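Local coordinates for putative uncharacterized protein PH1404 (Pyrococcus horikoshii, PDB 3AF6) that probably terminates archaeal transcription as a zinc-dependent ribonuclease that cleaves the nascent RNA and degrades it from the 5' end, at residues D227-A231 and F232-D236; D330-P333 and D334-L337; L480-Q483 and I484-G488; P499-N502 and S503-Q507; H594-R597 and R598-M601. All coordinates share one frame; numbering follows the deposited sequence.

Contact 1 (D227-A231 and F232-D236); sequences DPYKA and FPHFD
H234 and D236, which both touch the ring of Y229, are joined by a short bond, H234 ND1 giving its hydrogen to D236 OD1 at 2.6 Å. The carboxylate receives it on the syn lone pair of OD1, and OD1 lies close to the imidazole plane, which helps fix the rotation of that ring. CE1, next to ND1 in the ring, meets the phenol: H234 CE1 is 3.4 Å from Y229 OH, and the ring planes are steeply inclined, at 76°. D236 OD2 approaches the phenol edge at Y229 CE1, 3.8 Å away. Y229 belongs to the one-turn helix 228-231 of the metallo-beta-lactamase domain, and the histidine and aspartate to the loop after it; the helix is N-capped by D227, whose OD2 takes the N-H of Y229. F232 leaves the helix yet still gives its N-H to P228 O (3.2 Å, 144°). With CG of F232 anti to its carbonyl carbon (chi1 -52°), the ring turns back over the proline, and P228 CB makes a CH-pi contact 4.0 Å from the F232 ring centroid. M264 and L307 also touch this phenyl ring, while R202 NH1 bonds to the carbonyl oxygens of both Y229 and F232.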
loop_
_atom_site.group_PDB
_atom_site.type_symbol
_atom_site.label_atom_id
_atom_site.label_comp_id
_atom_site.label_asym_id
_atom_site.label_seq_id
_atom_site.Cartn_x
_atom_site.Cartn_y
_atom_site.Cartn_z
ATOM N N ASP A 227 -19.688 -0.648 16.092
ATOM C CA ASP A 227 -19.816 0.676 16.698
ATOM C C ASP A 227 -19.074 1.741 15.895
ATOM O O ASP A 227 -17.907 2.010 16.155
ATOM C CB ASP A 227 -19.265 0.651 18.125
ATOM C CG ASP A 227 -19.257 2.019 18.769
ATOM O OD1 ASP A 227 -18.743 2.147 19.898
ATOM O OD2 ASP A 227 -19.767 2.973 18.147
ATOM N N PRO A 228 -19.746 2.372 14.918
ATOM C CA PRO A 228 -19.100 3.405 14.101
ATOM C C PRO A 228 -18.366 4.527 14.848
ATOM O O PRO A 228 -17.504 5.190 14.272
ATOM C CB PRO A 228 -20.244 3.923 13.211
ATOM C CG PRO A 228 -21.486 3.539 13.937
ATOM C CD PRO A 228 -21.140 2.175 14.487
ATOM N N TYR A 229 -18.681 4.749 16.118
ATOM C CA TYR A 229 -17.970 5.796 16.842
ATOM C C TYR A 229 -16.572 5.285 17.258
ATOM O O TYR A 229 -15.661 6.063 17.558
ATOM C CB TYR A 229 -18.783 6.268 18.061
ATOM C CG TYR A 229 -18.051 7.291 18.904
ATOM C CD1 TYR A 229 -17.746 8.564 18.401
ATOM C CD2 TYR A 229 -17.553 6.944 20.166
ATOM C CE1 TYR A 229 -16.943 9.458 19.135
ATOM C CE2 TYR A 229 -16.754 7.823 20.902
ATOM C CZ TYR A 229 -16.446 9.070 20.382
ATOM O OH TYR A 229 -15.584 9.880 21.089
ATOM N N LYS A 230 -16.402 3.969 17.258
ATOM C CA LYS A 230 -15.121 3.373 17.606
ATOM C C LYS A 230 -14.440 2.836 16.348
ATOM O O LYS A 230 -13.230 2.604 16.340
ATOM C CB LYS A 230 -15.322 2.232 18.603
ATOM C CG LYS A 230 -14.842 2.522 20.017
ATOM C CD LYS A 230 -13.323 2.705 20.066
ATOM C CE LYS A 230 -12.846 3.009 21.482
ATOM N NZ LYS A 230 -11.404 3.414 21.542
ATOM N N ALA A 231 -15.217 2.673 15.281
ATOM C CA ALA A 231 -14.708 2.130 14.028
ATOM C C ALA A 231 -14.207 3.133 13.004
ATOM O O ALA A 231 -13.410 2.776 12.129
ATOM C CB ALA A 231 -15.777 1.258 13.375
ATOM N N PHE A 232 -14.680 4.372 13.083
ATOM C CA PHE A 232 -14.266 5.375 12.112
ATOM C C PHE A 232 -13.425 6.486 12.683
ATOM O O PHE A 232 -13.450 6.752 13.881
ATOM C CB PHE A 232 -15.469 6.072 11.463
ATOM C CG PHE A 232 -16.492 5.152 10.885
ATOM C CD1 PHE A 232 -16.172 3.843 10.541
ATOM C CD2 PHE A 232 -17.784 5.621 10.645
ATOM C CE1 PHE A 232 -17.113 3.018 9.966
ATOM C CE2 PHE A 232 -18.740 4.806 10.068
ATOM C CZ PHE A 232 -18.407 3.497 9.726
ATOM N N PRO A 233 -12.658 7.152 11.817
ATOM C CA PRO A 233 -11.818 8.273 12.237
ATOM C C PRO A 233 -12.827 9.339 12.694
ATOM O O PRO A 233 -13.978 9.334 12.261
ATOM C CB PRO A 233 -11.121 8.678 10.943
ATOM C CG PRO A 233 -10.948 7.383 10.260
ATOM C CD PRO A 233 -12.286 6.697 10.469
ATOM N N HIS A 234 -12.404 10.248 13.558
ATOM C CA HIS A 234 -13.303 11.280 14.049
ATOM C C HIS A 234 -13.798 12.293 13.033
ATOM O O HIS A 234 -13.164 13.321 12.810
ATOM C CB HIS A 234 -12.660 12.022 15.206
ATOM C CG HIS A 234 -12.795 11.314 16.507
ATOM N ND1 HIS A 234 -13.958 11.336 17.245
ATOM C CD2 HIS A 234 -11.930 10.530 17.190
ATOM C CE1 HIS A 234 -13.804 10.597 18.327
ATOM N NE2 HIS A 234 -12.581 10.097 18.317
ATOM N N PHE A 235 -14.947 11.996 12.433
ATOM C CA PHE A 235 -15.583 12.896 11.474
ATOM C C PHE A 235 -16.165 14.040 12.282
ATOM O O PHE A 235 -16.480 15.102 11.741
ATOM C CB PHE A 235 -16.732 12.194 10.749
ATOM C CG PHE A 235 -16.310 11.415 9.545
ATOM C CD1 PHE A 235 -16.120 12.051 8.325
ATOM C CD2 PHE A 235 -16.142 10.038 9.616
ATOM C CE1 PHE A 235 -15.776 11.320 7.185
ATOM C CE2 PHE A 235 -15.796 9.304 8.478
ATOM C CZ PHE A 235 -15.616 9.946 7.267
ATOM N N ASP A 236 -16.313 13.801 13.584
ATOM C CA ASP A 236 -16.873 14.801 14.473
ATOM C C ASP A 236 -15.851 15.803 15.014
ATOM O O ASP A 236 -16.080 16.427 16.045
ATOM C CB ASP A 236 -17.640 14.123 15.626
ATOM C CG ASP A 236 -16.749 13.271 16.510
ATOM O OD1 ASP A 236 -15.608 12.978 16.092
ATOM O OD2 ASP A 236 -17.197 12.878 17.616
#

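Contact 2 (D330-P333 and D334-L337); sequences DISP and DIRL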
loop_
_atom_site.group_PDB
_atom_site.type_symbol
_atom_site.label_atom_id
_atom_site.label_comp_id
_atom_site.label_asym_id
_atom_site.label_seq_id
_atom_site.Cartn_x
_atom_site.Cartn_y
_atom_site.Cartn_z
ATOM N N ASP A 330 6.019 18.275 -5.111
ATOM C CA ASP A 330 5.268 19.348 -4.462
ATOM C C ASP A 330 3.783 18.949 -4.492
ATOM O O ASP A 330 3.221 18.709 -5.570
ATOM C CB ASP A 330 5.435 20.673 -5.220
ATOM C CG ASP A 330 6.848 21.235 -5.140
ATOM O OD1 ASP A 330 7.039 22.404 -5.536
ATOM O OD2 ASP A 330 7.771 20.524 -4.691
ATOM N N ILE A 331 3.141 18.865 -3.332
ATOM C CA ILE A 331 1.732 18.513 -3.326
ATOM C C ILE A 331 0.857 19.667 -2.851
ATOM O O ILE A 331 -0.368 19.560 -2.827
ATOM C CB ILE A 331 1.451 17.257 -2.470
ATOM C CG1 ILE A 331 1.825 17.495 -1.006
ATOM C CG2 ILE A 331 2.212 16.067 -3.040
ATOM C CD1 ILE A 331 1.461 16.307 -0.122
ATOM N N SER A 332 1.499 20.778 -2.497
ATOM C CA SER A 332 0.807 21.977 -2.035
ATOM C C SER A 332 1.822 23.114 -1.992
ATOM O O SER A 332 3.024 22.876 -2.006
ATOM C CB SER A 332 0.217 21.766 -0.630
ATOM O OG SER A 332 1.040 22.358 0.364
ATOM N N PRO A 333 1.350 24.369 -1.922
ATOM C CA PRO A 333 2.276 25.504 -1.882
ATOM C C PRO A 333 3.345 25.425 -0.801
ATOM O O PRO A 333 4.434 25.968 -0.972
ATOM C CB PRO A 333 1.343 26.691 -1.687
ATOM C CG PRO A 333 0.122 26.266 -2.433
ATOM C CD PRO A 333 -0.046 24.840 -1.981
ATOM N N ASP A 334 3.060 24.749 0.310
ATOM C CA ASP A 334 4.048 24.664 1.382
ATOM C C ASP A 334 4.355 23.267 1.913
ATOM O O ASP A 334 4.887 23.131 3.011
ATOM C CB ASP A 334 3.633 25.575 2.543
ATOM C CG ASP A 334 2.372 25.099 3.244
ATOM O OD1 ASP A 334 1.613 24.300 2.653
ATOM O OD2 ASP A 334 2.133 25.536 4.387
ATOM N N ILE A 335 4.041 22.232 1.139
ATOM C CA ILE A 335 4.308 20.862 1.567
ATOM C C ILE A 335 4.890 20.040 0.438
ATOM O O ILE A 335 4.317 19.979 -0.642
ATOM C CB ILE A 335 3.023 20.141 2.044
ATOM C CG1 ILE A 335 2.482 20.799 3.317
ATOM C CG2 ILE A 335 3.315 18.666 2.298
ATOM C CD1 ILE A 335 1.223 20.152 3.844
ATOM N N ARG A 336 6.025 19.397 0.693
ATOM C CA ARG A 336 6.663 18.554 -0.310
ATOM C C ARG A 336 6.735 17.122 0.200
ATOM O O ARG A 336 7.229 16.856 1.301
ATOM C CB ARG A 336 8.063 19.060 -0.631
ATOM C CG ARG A 336 8.205 19.579 -2.044
ATOM C CD ARG A 336 9.659 19.680 -2.404
ATOM N NE ARG A 336 10.311 20.758 -1.675
ATOM C CZ ARG A 336 10.114 22.045 -1.932
ATOM N NH1 ARG A 336 9.285 22.400 -2.903
ATOM N NH2 ARG A 336 10.739 22.972 -1.223
ATOM N N LEU A 337 6.248 16.200 -0.621
ATOM C CA LEU A 337 6.198 14.788 -0.266
ATOM C C LEU A 337 7.258 13.892 -0.875
ATOM O O LEU A 337 7.661 14.056 -2.024
ATOM C CB LEU A 337 4.825 14.215 -0.637
ATOM C CG LEU A 337 4.618 12.706 -0.466
ATOM C CD1 LEU A 337 4.521 12.345 1.016
ATOM C CD2 LEU A 337 3.342 12.294 -1.193
#
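D330 and R336 lie side by side, and R336 NH1 pairs with D330 OD2 in a salt bridge (3.0 Å) whose exact geometry is doubtful. R336 has further partners: NE bonds to a modified side chain of the bound peptide, and NH1 also pairs with E183. In the backbone, I335 O takes the N-H of I331 at 3.1 Å and, weakly, that of S332. At the turn S332 OG accepts from D334 N (3.1 Å), a side-chain bond within the turn; the carboxylate of D334 is held by the hydroxyls of S186, T209 and S212. Apolar packing gathers round I331. Its CG1 sits between backbone N and carbonyl carbon (chi1 62°), bringing CG1 to 3.8 Å from I335 CG2 and CD1 to 4.0 Å from L337 CB, with Y279 against both I331 and L337. I331 and S332 both face I335, a classic beta bulge, which, with the type I turn from S332 to I335, shapes the antiparallel hairpin at the border of a metallo-beta-lactamase sheet.

Contact 3 (L480-Q483 and I484-G488); sequences LREQ and IFKEG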
loop_
_atom_site.group_PDB
_atom_site.type_symbol
_atom_site.label_atom_id
_atom_site.label_comp_id
_atom_site.label_asym_id
_atom_site.label_seq_id
_atom_site.Cartn_x
_atom_site.Cartn_y
_atom_site.Cartn_z
ATOM N N LEU A 480 15.111 -11.342 -3.555
ATOM C CA LEU A 480 13.867 -11.857 -4.099
ATOM C C LEU A 480 13.554 -11.198 -5.443
ATOM O O LEU A 480 12.912 -11.807 -6.294
ATOM C CB LEU A 480 12.731 -11.598 -3.110
ATOM C CG LEU A 480 11.635 -12.652 -2.981
ATOM C CD1 LEU A 480 10.633 -12.199 -1.933
ATOM C CD2 LEU A 480 10.954 -12.863 -4.309
ATOM N N ARG A 481 14.016 -9.964 -5.638
ATOM C CA ARG A 481 13.755 -9.249 -6.883
ATOM C C ARG A 481 14.431 -9.879 -8.086
ATOM O O ARG A 481 13.768 -10.255 -9.053
ATOM C CB ARG A 481 14.215 -7.801 -6.797
ATOM C CG ARG A 481 13.861 -7.024 -8.051
ATOM C CD ARG A 481 14.659 -5.755 -8.178
ATOM N NE ARG A 481 14.791 -5.109 -6.885
ATOM C CZ ARG A 481 15.245 -3.874 -6.720
ATOM N NH1 ARG A 481 15.337 -3.368 -5.496
ATOM N NH2 ARG A 481 15.591 -3.147 -7.778
ATOM N N GLU A 482 15.757 -9.964 -8.032
ATOM C CA GLU A 482 16.537 -10.549 -9.119
ATOM C C GLU A 482 16.066 -11.987 -9.344
ATOM O O GLU A 482 15.951 -12.455 -10.477
ATOM C CB GLU A 482 18.028 -10.524 -8.763
ATOM C CG GLU A 482 18.563 -9.138 -8.395
ATOM C CD GLU A 482 18.527 -8.145 -9.556
ATOM O OE1 GLU A 482 19.181 -8.409 -10.589
ATOM O OE2 GLU A 482 17.853 -7.096 -9.436
ATOM N N GLN A 483 15.779 -12.675 -8.245
ATOM C CA GLN A 483 15.308 -14.049 -8.289
ATOM C C GLN A 483 13.982 -14.129 -9.040
ATOM O O GLN A 483 13.452 -15.217 -9.259
ATOM C CB GLN A 483 15.117 -14.568 -6.865
ATOM C CG GLN A 483 14.833 -16.054 -6.763
ATOM C CD GLN A 483 14.694 -16.505 -5.327
ATOM O OE1 GLN A 483 15.311 -15.934 -4.425
ATOM N NE2 GLN A 483 13.900 -17.547 -5.104
ATOM N N ILE A 484 13.444 -12.973 -9.424
ATOM C CA ILE A 484 12.178 -12.928 -10.144
ATOM C C ILE A 484 12.402 -12.774 -11.639
ATOM O O ILE A 484 12.520 -13.764 -12.356
ATOM C CB ILE A 484 11.263 -11.756 -9.672
ATOM C CG1 ILE A 484 10.846 -11.946 -8.213
ATOM C CG2 ILE A 484 10.015 -11.678 -10.558
ATOM C CD1 ILE A 484 9.930 -13.117 -7.973
ATOM N N PHE A 485 12.481 -11.531 -12.107
ATOM C CA PHE A 485 12.646 -11.292 -13.530
ATOM C C PHE A 485 13.916 -11.849 -14.163
ATOM O O PHE A 485 13.837 -12.550 -15.180
ATOM C CB PHE A 485 12.488 -9.797 -13.858
ATOM C CG PHE A 485 13.406 -8.886 -13.095
ATOM C CD1 PHE A 485 14.775 -8.877 -13.338
ATOM C CD2 PHE A 485 12.887 -7.996 -12.161
ATOM C CE1 PHE A 485 15.618 -7.991 -12.663
ATOM C CE2 PHE A 485 13.717 -7.107 -11.481
ATOM C CZ PHE A 485 15.086 -7.104 -11.732
ATOM N N LYS A 486 15.076 -11.567 -13.574
ATOM C CA LYS A 486 16.334 -12.057 -14.131
ATOM C C LYS A 486 16.294 -13.548 -14.477
ATOM O O LYS A 486 16.778 -13.948 -15.538
ATOM C CB LYS A 486 17.496 -11.747 -13.178
ATOM C CG LYS A 486 17.846 -10.260 -13.130
ATOM C CD LYS A 486 18.097 -9.701 -14.541
ATOM C CE LYS A 486 18.432 -8.217 -14.517
ATOM N NZ LYS A 486 19.671 -7.958 -13.741
ATOM N N GLU A 487 15.711 -14.361 -13.598
ATOM C CA GLU A 487 15.605 -15.795 -13.849
ATOM C C GLU A 487 14.179 -16.156 -14.246
ATOM O O GLU A 487 13.266 -15.330 -14.169
ATOM C CB GLU A 487 15.985 -16.601 -12.605
ATOM C CG GLU A 487 17.484 -16.780 -12.375
ATOM C CD GLU A 487 18.234 -15.464 -12.245
ATOM O OE1 GLU A 487 18.434 -14.785 -13.274
ATOM O OE2 GLU A 487 18.625 -15.107 -11.111
ATOM N N GLY A 488 14.002 -17.394 -14.691
ATOM C CA GLY A 488 12.685 -17.862 -15.075
ATOM C C GLY A 488 12.072 -18.479 -13.838
ATOM O O GLY A 488 11.036 -19.141 -13.902
#
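R481 has CG anti to its backbone N (chi1 -176°), whereas F485, four residues on, places its ring between backbone N and carbonyl carbon (chi1 56°); the two side chains therefore run alongside each other in the same direction. The aliphatic part of the arginine does the touching, R481 CG lying 3.4 Å from F485 CE2 and CD following along the same end of the ring. The guanidinium plane is turned 66° from the phenyl. R481 O sits above one face of the phenyl, offset toward the rim, and P473 also touches the ring. E482 OE1 meets K486 NZ at 3.2 Å in a salt bridge that uses the syn lone pair. The other carboxylate oxygen, E482 OE2, comes obliquely to F485 CZ at 3.6 Å. L480 CD2 packs at 3.8 Å on I484 CD1, with L375 against the leucine. R481-F485, E482-K486 and L480-I484 are each four residues apart, E482-F485 three, where the chain leaves helix 478-482 of the beta-CASP domain and heads toward strand 497-499. The chemistry is thus divided: the L480-I484 pair is buried, the far end of the phenyl (CE2, CZ) meets both the arginine methylenes and E482 OE2, and the ion pair, with its exposed lysine, is probably weakened by solvent.

Contact 4 (P499-N502 and S503-Q507); sequences PVAN and SRERQ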
loop_
_atom_site.group_PDB
_atom_site.type_symbol
_atom_site.label_atom_id
_atom_site.label_comp_id
_atom_site.label_asym_id
_atom_site.label_seq_id
_atom_site.Cartn_x
_atom_site.Cartn_y
_atom_site.Cartn_z
ATOM N N PRO A 499 -4.434 -22.751 -4.980
ATOM C CA PRO A 499 -5.413 -21.689 -4.736
ATOM C C PRO A 499 -6.804 -22.290 -4.662
ATOM O O PRO A 499 -7.235 -22.944 -5.608
ATOM C CB PRO A 499 -5.265 -20.790 -5.960
ATOM C CG PRO A 499 -3.857 -21.037 -6.406
ATOM C CD PRO A 499 -3.718 -22.523 -6.243
ATOM N N VAL A 500 -7.500 -22.086 -3.545
ATOM C CA VAL A 500 -8.862 -22.609 -3.392
ATOM C C VAL A 500 -9.767 -21.861 -4.371
ATOM O O VAL A 500 -10.076 -20.684 -4.171
ATOM C CB VAL A 500 -9.386 -22.413 -1.959
ATOM C CG1 VAL A 500 -10.748 -23.070 -1.809
ATOM C CG2 VAL A 500 -8.398 -23.007 -0.961
ATOM N N ALA A 501 -10.186 -22.560 -5.420
ATOM C CA ALA A 501 -11.014 -22.002 -6.488
ATOM C C ALA A 501 -12.428 -21.490 -6.178
ATOM O O ALA A 501 -12.857 -20.495 -6.765
ATOM C CB ALA A 501 -11.083 -23.005 -7.635
ATOM N N ASN A 502 -13.159 -22.157 -5.286
ATOM C CA ASN A 502 -14.521 -21.718 -4.974
ATOM C C ASN A 502 -15.110 -22.314 -3.700
ATOM O O ASN A 502 -14.511 -23.184 -3.068
ATOM C CB ASN A 502 -15.453 -22.028 -6.151
ATOM C CG ASN A 502 -15.352 -23.471 -6.609
ATOM O OD1 ASN A 502 -15.541 -24.399 -5.817
ATOM N ND2 ASN A 502 -15.046 -23.669 -7.892
ATOM N N SER A 503 -16.299 -21.827 -3.348
ATOM C CA SER A 503 -17.034 -22.250 -2.153
ATOM C C SER A 503 -17.055 -23.764 -1.991
ATOM O O SER A 503 -16.857 -24.293 -0.895
ATOM C CB SER A 503 -18.481 -21.755 -2.229
ATOM O OG SER A 503 -18.564 -20.455 -2.792
ATOM N N ARG A 504 -17.306 -24.451 -3.098
ATOM C CA ARG A 504 -17.380 -25.902 -3.098
ATOM C C ARG A 504 -16.060 -26.554 -2.676
ATOM O O ARG A 504 -16.010 -27.306 -1.694
ATOM C CB ARG A 504 -17.787 -26.388 -4.492
ATOM C CG ARG A 504 -18.154 -27.858 -4.540
ATOM C CD ARG A 504 -19.499 -28.119 -3.873
ATOM N NE ARG A 504 -19.647 -29.524 -3.498
ATOM C CZ ARG A 504 -19.445 -30.551 -4.321
ATOM N NH1 ARG A 504 -19.080 -30.343 -5.582
ATOM N NH2 ARG A 504 -19.608 -31.792 -3.878
ATOM N N GLU A 505 -14.997 -26.258 -3.422
ATOM C CA GLU A 505 -13.677 -26.810 -3.144
ATOM C C GLU A 505 -13.313 -26.631 -1.675
ATOM O O GLU A 505 -12.678 -27.494 -1.072
ATOM C CB GLU A 505 -12.635 -26.141 -4.046
ATOM C CG GLU A 505 -11.213 -26.663 -3.866
ATOM C CD GLU A 505 -10.310 -26.329 -5.046
ATOM O OE1 GLU A 505 -10.391 -25.195 -5.556
ATOM O OE2 GLU A 505 -9.510 -27.197 -5.458
ATOM N N ARG A 506 -13.732 -25.508 -1.105
ATOM C CA ARG A 506 -13.469 -25.209 0.296
ATOM C C ARG A 506 -14.162 -26.230 1.183
ATOM O O ARG A 506 -13.579 -26.753 2.130
ATOM C CB ARG A 506 -13.991 -23.816 0.629
ATOM C CG ARG A 506 -13.857 -23.416 2.089
ATOM C CD ARG A 506 -14.449 -22.041 2.271
ATOM N NE ARG A 506 -13.943 -21.146 1.240
ATOM C CZ ARG A 506 -14.636 -20.147 0.707
ATOM N NH1 ARG A 506 -14.083 -19.388 -0.229
ATOM N NH2 ARG A 506 -15.881 -19.909 1.106
ATOM N N GLN A 507 -15.422 -26.501 0.868
ATOM C CA GLN A 507 -16.204 -27.450 1.639
ATOM C C GLN A 507 -15.542 -28.825 1.583
ATOM O O GLN A 507 -15.404 -29.500 2.602
ATOM C CB GLN A 507 -17.634 -27.513 1.095
ATOM C CG GLN A 507 -18.617 -28.095 2.083
ATOM C CD GLN A 507 -18.651 -27.311 3.383
ATOM O OE1 GLN A 507 -19.072 -26.152 3.404
ATOM N NE2 GLN A 507 -18.198 -27.933 4.474
#
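V500 begins the contact by packing on the flank of the coming helix: its CG1 lies 4.1 Å from R506 CB. Y533 of helix 529-537 touches both V500 and R506, and Y457 and D459 of strand 456-459 also border the valine. At A501 the contact turns polar. The backbone N-H of A501 goes to E505 OE1 at 2.6 Å, meeting that oxygen nearly along its C-O bond. CG of the glutamate is anti to its backbone N and the chain is extended beyond it, which lets the carboxylate reach back past the helix start; its other oxygen, OE2, bonds to H498 NE2 in the preceding strand. This is the junction of strand 497-499, at the border of the six-stranded parallel sheet of the beta-CASP domain, with helix 503-511. N502 is the N-cap. Its CG stands between backbone N and carbonyl carbon (chi1 51°), and the amide oxygen OD1 takes the N-H of E505 at 3.1 Å in an almost straight bond (174°), the donor tilted 21° from the amide carbonyl plane. N502 O then accepts from R506 N at 3.1 Å, the first i to i+4 bond of the helix. R506 folds its guanidinium back, one face over S503 CA, and NE makes a salt bridge with D459.

Contact 5 (H594-R597 and R598-M601); sequences HADR and RELM. With SO4 (sulfate ion), chain G.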
loop_
_atom_site.group_PDB
_atom_site.type_symbol
_atom_site.label_atom_id
_atom_site.label_comp_id
_atom_site.label_asym_id
_atom_site.label_seq_id
_atom_site.Cartn_x
_atom_site.Cartn_y
_atom_site.Cartn_z
ATOM N N HIS A 594 5.756 -6.172 12.029
ATOM C CA HIS A 594 5.945 -5.026 12.928
ATOM C C HIS A 594 7.287 -5.053 13.647
ATOM O O HIS A 594 7.730 -6.116 14.102
ATOM C CB HIS A 594 4.885 -5.009 14.025
ATOM C CG HIS A 594 3.551 -4.509 13.587
ATOM N ND1 HIS A 594 3.337 -3.204 13.208
ATOM C CD2 HIS A 594 2.352 -5.130 13.506
ATOM C CE1 HIS A 594 2.060 -3.042 12.909
ATOM N NE2 HIS A 594 1.443 -4.195 13.083
ATOM N N ALA A 595 7.928 -3.891 13.771
ATOM C CA ALA A 595 9.183 -3.840 14.509
ATOM C C ALA A 595 8.806 -4.178 15.954
ATOM O O ALA A 595 7.776 -3.712 16.456
ATOM C CB ALA A 595 9.781 -2.452 14.440
ATOM N N ASP A 596 9.593 -5.011 16.624
ATOM C CA ASP A 596 9.257 -5.332 18.001
ATOM C C ASP A 596 9.876 -4.267 18.912
ATOM O O ASP A 596 10.477 -3.314 18.409
ATOM C CB ASP A 596 9.709 -6.756 18.336
ATOM C CG ASP A 596 11.184 -6.866 18.642
ATOM O OD1 ASP A 596 11.969 -5.946 18.290
ATOM O OD2 ASP A 596 11.550 -7.909 19.239
ATOM N N ARG A 597 9.709 -4.396 20.227
ATOM C CA ARG A 597 10.238 -3.401 21.160
ATOM C C ARG A 597 11.675 -3.014 20.845
ATOM O O ARG A 597 11.971 -1.835 20.627
ATOM C CB ARG A 597 10.125 -3.905 22.612
ATOM C CG ARG A 597 10.959 -3.128 23.656
ATOM C CD ARG A 597 10.760 -1.622 23.564
ATOM N NE ARG A 597 10.082 -1.069 24.734
ATOM C CZ ARG A 597 10.686 -0.413 25.725
ATOM N NH1 ARG A 597 9.976 0.052 26.739
ATOM N NH2 ARG A 597 11.996 -0.212 25.703
ATOM N N ARG A 598 12.563 -4.004 20.812
ATOM C CA ARG A 598 13.970 -3.769 20.522
ATOM C C ARG A 598 14.164 -3.034 19.184
ATOM O O ARG A 598 14.952 -2.096 19.094
ATOM C CB ARG A 598 14.709 -5.112 20.505
ATOM C CG ARG A 598 16.216 -5.045 20.319
ATOM C CD ARG A 598 16.770 -6.468 20.217
ATOM N NE ARG A 598 18.234 -6.550 20.122
ATOM C CZ ARG A 598 18.976 -5.985 19.165
ATOM N NH1 ARG A 598 18.406 -5.270 18.195
ATOM N NH2 ARG A 598 20.296 -6.161 19.166
ATOM N N GLU A 599 13.444 -3.460 18.151
ATOM C CA GLU A 599 13.562 -2.833 16.843
ATOM C C GLU A 599 13.132 -1.378 16.866
ATOM O O GLU A 599 13.765 -0.530 16.232
ATOM C CB GLU A 599 12.711 -3.564 15.798
ATOM C CG GLU A 599 13.106 -4.979 15.524
ATOM C CD GLU A 599 12.278 -5.582 14.410
ATOM O OE1 GLU A 599 12.299 -5.029 13.280
ATOM O OE2 GLU A 599 11.608 -6.609 14.662
ATOM N N LEU A 600 12.040 -1.091 17.572
ATOM C CA LEU A 600 11.552 0.276 17.637
ATOM C C LEU A 600 12.595 1.161 18.312
ATOM O O LEU A 600 12.940 2.220 17.798
ATOM C CB LEU A 600 10.215 0.345 18.389
ATOM C CG LEU A 600 8.986 -0.363 17.780
ATOM C CD1 LEU A 600 7.874 -0.374 18.816
ATOM C CD2 LEU A 600 8.516 0.317 16.494
ATOM N N MET A 601 13.116 0.723 19.452
ATOM C CA MET A 601 14.113 1.520 20.144
ATOM C C MET A 601 15.315 1.696 19.235
ATOM O O MET A 601 15.849 2.802 19.093
ATOM C CB MET A 601 14.538 0.848 21.450
ATOM C CG MET A 601 13.468 0.834 22.549
ATOM S SD MET A 601 12.991 2.471 23.234
ATOM C CE MET A 601 14.352 2.813 24.352
HETATM S S SO4 G . -1.699 -4.272 12.716
HETATM O O1 SO4 G . -3.136 -4.541 12.539
HETATM O O2 SO4 G . -1.330 -3.067 11.957
HETATM O O3 SO4 G . -1.413 -4.065 14.144
HETATM O O4 SO4 G . -0.919 -5.418 12.218
#
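E599 starts with CB against the methyl of A595, 3.4 Å from A595 CB. Its CG, anti to the carbonyl carbon (chi1 -63°), passes beside the carboxylate of D596, and CD comes to 3.6 Å from A595 CA. At the tip OE2 takes the N-H of D596 in a weak bond (3.2 Å, 158°) and forms a salt bridge with K369, while OE1 accepts from F370 N. D596 returns the bond: OD1 receives the N-H of E599 at 2.9 Å, met nearly along its C-O bond. These reciprocal bonds make a capping box, with D596 as N-cap of helix 597-606; D596 OD1 and E599 OE2 lie close as like charges, which K369 and the helix end probably ease. D596 O also starts the helix ladder, taking L600 N at 2.8 Å. Further along, the arm of R597 lies beside M601, NH2 being 3.6 Å from M601 CG. Before the helix, H594 reaches the zinc site: NE2 gives a hydrogen bond to O4 (2.8 Å) of a sulfate ion that probably came from the crystallisation liquor, and D367 and H344, both zinc ligands, touch the ring. Helix 597-606 packs on helix 621-635, whose L627 touches L600 and M601 and whose D626 forms a salt bridge with R597 NH1, while H594 ND1 is tied to E392 of strand 388-392.

Overall arrangement
The five contacts follow one another along the chain; none nests or crosses, and each is a local closure within one continuous run of residues. Contact 1 ends helix 228-231 and leads into helix 238-245. Contact 2 turns strand 329-332 into strand 335-341 of the same metallo-beta-lactamase domain, their centres about 29 Å apart. Contacts 3 and 4 belong to the beta-CASP domain: one finishes helix 478-482, the other passes from strand 497-499 into helix 503-511. Contact 5 starts helix 597-606, where the chain has returned to the metallo-beta-lactamase portion, beside the zinc site. Contacts 2 and 4 lie farthest apart, about 48 Å between centres.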